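Local atomic coordinates of flagellar motor switch protein FliG (Thermotoga maritima, PDB entry 3AJC), a protein that probably forms part of the flagellar switch complex, which works with chemotaxis proteins such as CheY to set the direction of rotation. Residues 118-121 and 122-126; 101-104 and 105-108. All blocks are in the same frame, centred on the assembly; numbering follows the deposited sequence.

Interaction 1 of 2, residues 118-121 and 122-126; sequences NPEL and ADEIR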
ATOM      1  N   ASN A 118      -4.617   2.167  18.889  1.00 52.31           N
ATOM      2  CA  ASN A 118      -4.038   0.931  18.367  1.00 50.39           C
ATOM      3  C   ASN A 118      -2.649   1.251  17.816  1.00 49.83           C
ATOM      4  O   ASN A 118      -2.361   0.985  16.651  1.00 50.62           O
ATOM      5  CB  ASN A 118      -4.912   0.380  17.240  1.00 50.88           C
ATOM      6  CG  ASN A 118      -6.283  -0.059  17.719  1.00 52.95           C
ATOM      7  OD1 ASN A 118      -6.456  -1.183  18.202  1.00 53.99           O
ATOM      8  ND2 ASN A 118      -7.268   0.827  17.594  1.00 51.83           N
ATOM      9  N   PRO A 119      -1.763   1.806  18.656  1.00 48.82           N
ATOM     10  CA  PRO A 119      -0.401   2.173  18.251  1.00 48.83           C
ATOM     11  C   PRO A 119       0.356   1.196  17.352  1.00 49.14           C
ATOM     12  O   PRO A 119       1.049   1.619  16.430  1.00 48.28           O
ATOM     13  CB  PRO A 119       0.307   2.424  19.586  1.00 48.80           C
ATOM     14  CG  PRO A 119      -0.478   1.608  20.562  1.00 49.33           C
ATOM     15  CD  PRO A 119      -1.894   1.846  20.121  1.00 48.59           C
ATOM     16  N   GLU A 120       0.218  -0.101  17.607  1.00 49.67           N
ATOM     17  CA  GLU A 120       0.917  -1.104  16.810  1.00 50.64           C
ATOM     18  C   GLU A 120       0.335  -1.221  15.414  1.00 49.32           C
ATOM     19  O   GLU A 120       1.063  -1.163  14.420  1.00 49.53           O
ATOM     20  CB  GLU A 120       0.854  -2.476  17.488  1.00 54.13           C
ATOM     21  CG  GLU A 120       2.218  -3.118  17.726  1.00 59.63           C
ATOM     22  CD  GLU A 120       3.022  -3.308  16.452  1.00 61.53           C
ATOM     23  OE1 GLU A 120       2.568  -4.061  15.562  1.00 63.87           O
ATOM     24  OE2 GLU A 120       4.110  -2.702  16.344  1.00 62.88           O
ATOM     25  N   LEU A 121      -0.979  -1.402  15.348  1.00 46.70           N
ATOM     26  CA  LEU A 121      -1.669  -1.531  14.075  1.00 43.05           C
ATOM     27  C   LEU A 121      -1.393  -0.291  13.228  1.00 42.15           C
ATOM     28  O   LEU A 121      -1.228  -0.373  12.007  1.00 41.00           O
ATOM     29  CB  LEU A 121      -3.172  -1.689  14.312  1.00 40.78           C
ATOM     30  CG  LEU A 121      -4.067  -1.713  13.067  1.00 42.06           C
ATOM     31  CD1 LEU A 121      -3.658  -2.858  12.163  1.00 42.73           C
ATOM     32  CD2 LEU A 121      -5.521  -1.842  13.471  1.00 39.72           C
ATOM     33  N   ALA A 122      -1.343   0.858  13.890  1.00 39.08           N
ATOM     34  CA  ALA A 122      -1.088   2.106  13.201  1.00 41.36           C
ATOM     35  C   ALA A 122       0.279   2.016  12.534  1.00 42.59           C
ATOM     36  O   ALA A 122       0.445   2.407  11.378  1.00 41.73           O
ATOM     37  CB  ALA A 122      -1.125   3.273  14.187  1.00 37.45           C
ATOM     38  N   ASP A 123       1.247   1.474  13.267  1.00 43.92           N
ATOM     39  CA  ASP A 123       2.604   1.340  12.763  1.00 45.09           C
ATOM     40  C   ASP A 123       2.680   0.352  11.606  1.00 43.65           C
ATOM     41  O   ASP A 123       3.463   0.536  10.679  1.00 43.72           O
ATOM     42  CB  ASP A 123       3.548   0.922  13.899  1.00 49.74           C
ATOM     43  CG  ASP A 123       5.011   1.192  13.574  1.00 54.03           C
ATOM     44  OD1 ASP A 123       5.697   0.283  13.050  1.00 56.03           O
ATOM     45  OD2 ASP A 123       5.471   2.325  13.834  1.00 55.31           O
ATOM     46  N   GLU A 124       1.868  -0.694  11.655  1.00 41.92           N
ATOM     47  CA  GLU A 124       1.857  -1.668  10.576  1.00 43.28           C
ATOM     48  C   GLU A 124       1.325  -1.005   9.305  1.00 42.27           C
ATOM     49  O   GLU A 124       1.864  -1.205   8.213  1.00 42.42           O
ATOM     50  CB  GLU A 124       0.980  -2.872  10.950  1.00 44.94           C
ATOM     51  CG  GLU A 124       1.700  -3.932  11.779  1.00 50.16           C
ATOM     52  CD  GLU A 124       0.754  -4.923  12.451  1.00 53.81           C
ATOM     53  OE1 GLU A 124      -0.117  -5.510  11.762  1.00 55.85           O
ATOM     54  OE2 GLU A 124       0.890  -5.125  13.677  1.00 54.88           O
ATOM     55  N   ILE A 125       0.276  -0.200   9.456  1.00 41.92           N
ATOM     56  CA  ILE A 125      -0.347   0.477   8.317  1.00 39.65           C
ATOM     57  C   ILE A 125       0.564   1.537   7.701  1.00 38.51           C
ATOM     58  O   ILE A 125       0.723   1.609   6.487  1.00 36.00           O
ATOM     59  CB  ILE A 125      -1.703   1.122   8.738  1.00 39.11           C
ATOM     60  CG1 ILE A 125      -2.660   0.016   9.212  1.00 37.74           C
ATOM     61  CG2 ILE A 125      -2.315   1.896   7.565  1.00 34.53           C
ATOM     62  CD1 ILE A 125      -4.017   0.487   9.701  1.00 32.82           C
ATOM     63  N   ARG A 126       1.163   2.353   8.553  1.00 39.38           N
ATOM     64  CA  ARG A 126       2.046   3.396   8.089  1.00 42.14           C
ATOM     65  C   ARG A 126       3.168   2.801   7.244  1.00 43.19           C
ATOM     66  O   ARG A 126       3.392   3.232   6.105  1.00 42.06           O
ATOM     67  CB  ARG A 126       2.621   4.143   9.285  1.00 45.61           C
ATOM     68  CG  ARG A 126       3.338   5.427   8.927  1.00 50.10           C
ATOM     69  CD  ARG A 126       3.996   6.045  10.142  1.00 54.44           C
ATOM     70  NE  ARG A 126       4.188   5.076  11.219  1.00 61.03           N
ATOM     71  CZ  ARG A 126       3.270   4.790  12.140  1.00 63.37           C
ATOM     72  NH1 ARG A 126       2.090   5.401  12.118  1.00 64.55           N
ATOM     73  NH2 ARG A 126       3.532   3.898  13.088  1.00 64.33           N
TER

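Interaction 2 of 2, residues 101-104 and 105-108; sequences NLDR and TTEK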
ATOM      1  N   ASN A 101      -4.888   6.794  -0.762  1.00 27.30           N
ATOM      2  CA  ASN A 101      -5.808   7.453  -1.678  1.00 27.38           C
ATOM      3  C   ASN A 101      -6.804   8.399  -1.030  1.00 28.41           C
ATOM      4  O   ASN A 101      -7.639   8.978  -1.724  1.00 30.44           O
ATOM      5  CB  ASN A 101      -6.554   6.402  -2.492  1.00 29.33           C
ATOM      6  CG  ASN A 101      -5.651   5.687  -3.468  1.00 33.01           C
ATOM      7  OD1 ASN A 101      -5.182   6.280  -4.451  1.00 31.45           O
ATOM      8  ND2 ASN A 101      -5.386   4.413  -3.200  1.00 33.33           N
ATOM      9  N   LEU A 102      -6.740   8.542   0.293  1.00 26.53           N
ATOM     10  CA  LEU A 102      -7.635   9.461   0.986  1.00 26.59           C
ATOM     11  C   LEU A 102      -7.024  10.843   0.856  1.00 27.16           C
ATOM     12  O   LEU A 102      -5.852  10.976   0.500  1.00 29.20           O
ATOM     13  CB  LEU A 102      -7.730   9.128   2.483  1.00 25.27           C
ATOM     14  CG  LEU A 102      -8.735   8.105   3.032  1.00 27.39           C
ATOM     15  CD1 LEU A 102      -8.551   7.987   4.568  1.00 21.56           C
ATOM     16  CD2 LEU A 102     -10.158   8.538   2.702  1.00 23.05           C
ATOM     17  N   ASP A 103      -7.814  11.872   1.130  1.00 28.19           N
ATOM     18  CA  ASP A 103      -7.288  13.221   1.108  1.00 31.56           C
ATOM     19  C   ASP A 103      -6.403  13.251   2.354  1.00 34.10           C
ATOM     20  O   ASP A 103      -6.708  12.592   3.352  1.00 32.36           O
ATOM     21  CB  ASP A 103      -8.414  14.254   1.239  1.00 31.16           C
ATOM     22  CG  ASP A 103      -9.244  14.064   2.497  1.00 35.24           C
ATOM     23  OD1 ASP A 103     -10.000  13.066   2.572  1.00 38.46           O
ATOM     24  OD2 ASP A 103      -9.139  14.904   3.419  1.00 36.94           O
ATOM     25  N   ARG A 104      -5.314  14.008   2.291  1.00 36.35           N
ATOM     26  CA  ARG A 104      -4.375  14.135   3.400  1.00 39.03           C
ATOM     27  C   ARG A 104      -5.028  14.363   4.761  1.00 38.73           C
ATOM     28  O   ARG A 104      -4.708  13.682   5.735  1.00 37.94           O
ATOM     29  CB  ARG A 104      -3.409  15.286   3.123  1.00 43.00           C
ATOM     30  CG  ARG A 104      -1.968  14.976   3.450  1.00 49.46           C
ATOM     31  CD  ARG A 104      -1.110  15.492   2.326  1.00 55.01           C
ATOM     32  NE  ARG A 104      -1.614  14.974   1.056  1.00 59.90           N
ATOM     33  CZ  ARG A 104      -1.261  15.434  -0.139  1.00 59.66           C
ATOM     34  NH1 ARG A 104      -0.391  16.432  -0.240  1.00 61.27           N
ATOM     35  NH2 ARG A 104      -1.783  14.896  -1.230  1.00 57.91           N
ATOM     36  N   THR A 105      -5.928  15.336   4.821  1.00 37.89           N
ATOM     37  CA  THR A 105      -6.621  15.679   6.054  1.00 38.00           C
ATOM     38  C   THR A 105      -7.304  14.485   6.704  1.00 37.49           C
ATOM     39  O   THR A 105      -7.016  14.147   7.849  1.00 38.51           O
ATOM     40  CB  THR A 105      -7.668  16.772   5.801  1.00 39.63           C
ATOM     41  OG1 THR A 105      -7.017  17.936   5.272  1.00 41.56           O
ATOM     42  CG2 THR A 105      -8.388  17.131   7.098  1.00 37.15           C
ATOM     43  N   THR A 106      -8.218  13.849   5.982  1.00 35.62           N
ATOM     44  CA  THR A 106      -8.910  12.696   6.531  1.00 34.45           C
ATOM     45  C   THR A 106      -7.913  11.601   6.940  1.00 33.03           C
ATOM     46  O   THR A 106      -8.057  11.013   8.003  1.00 34.15           O
ATOM     47  CB  THR A 106      -9.928  12.117   5.516  1.00 34.07           C
ATOM     48  OG1 THR A 106     -10.895  13.116   5.185  1.00 36.17           O
ATOM     49  CG2 THR A 106     -10.655  10.944   6.101  1.00 30.51           C
ATOM     50  N   GLU A 107      -6.907  11.342   6.103  1.00 31.28           N
ATOM     51  CA  GLU A 107      -5.901  10.315   6.379  1.00 31.03           C
ATOM     52  C   GLU A 107      -5.184  10.594   7.701  1.00 32.94           C
ATOM     53  O   GLU A 107      -4.983   9.684   8.519  1.00 27.12           O
ATOM     54  CB  GLU A 107      -4.899  10.249   5.219  1.00 30.85           C
ATOM     55  CG  GLU A 107      -3.871   9.122   5.261  1.00 32.81           C
ATOM     56  CD  GLU A 107      -2.753   9.383   6.253  1.00 36.78           C
ATOM     57  OE1 GLU A 107      -2.292  10.542   6.331  1.00 37.52           O
ATOM     58  OE2 GLU A 107      -2.329   8.433   6.946  1.00 38.75           O
ATOM     59  N   LYS A 108      -4.820  11.858   7.911  1.00 35.11           N
ATOM     60  CA  LYS A 108      -4.133  12.286   9.125  1.00 37.99           C
ATOM     61  C   LYS A 108      -4.993  12.085  10.366  1.00 38.28           C
ATOM     62  O   LYS A 108      -4.492  11.681  11.410  1.00 38.88           O
ATOM     63  CB  LYS A 108      -3.749  13.756   9.024  1.00 40.10           C
ATOM     64  CG  LYS A 108      -2.261  14.015   8.963  1.00 46.35           C
ATOM     65  CD  LYS A 108      -1.623  13.484   7.680  1.00 50.17           C
ATOM     66  CE  LYS A 108      -0.192  13.997   7.542  1.00 51.87           C
ATOM     67  NZ  LYS A 108       0.472  13.480   6.325  1.00 55.87           N
TER

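Interaction 1 of 2, residues 118-121 and 122-126
Glu124 turns its CG anti to its own carbonyl carbon (chi1 -84°) and then runs extended, while Glu120, one helical turn earlier, bends at chi2 (-58°); the two carboxylates meet obliquely, their planes 37° apart. Glu120 OE1 comes within 2.7 Å of Glu124 OE2, two acceptors facing each other, with Glu120 exposed and Glu124 only partly so. This is the first turn of helix 119-128, in the FliG C-terminal family region, and the backbone beneath is regular: Ala122 N donates to Asn118 O at 2.9 Å, and Ile125 N to Leu121 O at 3.0 Å. On the buried side Leu121 CG packs against Ile125 CD1 at 4.0 Å, and both side chains also reach Ala60, seating the turn on helix 49-60. Ala122 faces helix 104-117, touching Met111 and Leu114. With an alanine in place of Glu124, Arg64 would probably lose its long, weak ion-pair partner OE1, and the contact with Ile92 of helix 92-100 would be thinned. Since two negative charges would repel at this distance, one of the carboxylates is probably protonated, or its pKa raised, with Arg64 perhaps offsetting some of the charge on Glu124.

Interaction 2 of 2, residues 101-104 and 105-108
Asp103 is the N-cap of helix 104-117, just after the chain leaves helix 92-100, and its carboxylate is bonded to Thr106. The tight part of the contact is the grip between these two side chains, which cross at about a right angle. Asp103 holds CG between its backbone N and carbonyl carbon (chi1 57°), and this swings the carboxylate over the first turn of the helix. There both oxygens are used on the same residue. Thr106 N donates to Asp103 OD2 at 2.9 Å in a nearly straight bond, although it comes from above the carboxylate plane, 51° out of it. Thr106 OG1 donates to Asp103 OD1 at 2.8 Å, on the syn lone pair. Two bonds from one residue should hold the carboxylate against rotation, and its negative charge next to the helix N-terminus is probably favourable. The backbone takes over from there, with Glu107 N reaching Asp103 O at 3.0 Å.

Beside the cap, Leu102 adds an apolar contact: its CD1 lies 3.9 Å from Thr106 CG2, and its CB lies 4.1 Å from Glu107 CB. Leu102 also touches Ala41, so it ties the turn to helix 37-46 of the FliG middle-domain family region.

The cap too lies at the surface, but the pairing of Arg104 with Lys108, both exposed, is much looser. They run alongside each other one turn apart and point the same way, while the main chain beneath carries the bond from Lys108 N to Arg104 O (2.8 Å). Their charged groups stay apart, with Arg104 NE 5.9 Å from Lys108 NZ. What does approach is the aliphatic part of the arginine: Arg104 CG sits 4.1 Å from Lys108 NZ.

The two contacts sit at the starts of consecutive helices: interaction 2 opens helix 104-117, and interaction 1 opens helix 119-128, which follows it in the chain. They do not touch; their centres are 16 Å apart and their nearest atoms about 7 Å. What joins them is helix 104-117 itself, which runs from interaction 2 toward interaction 1 and packs on it. There is no ligand here, but the EHPQR motif, important for binding FliM, is close to one of them: the side chain of Leu121 is about 9 Å from that of Arg58. Interaction 2 lies away from that motif and meets helix 37-46 instead.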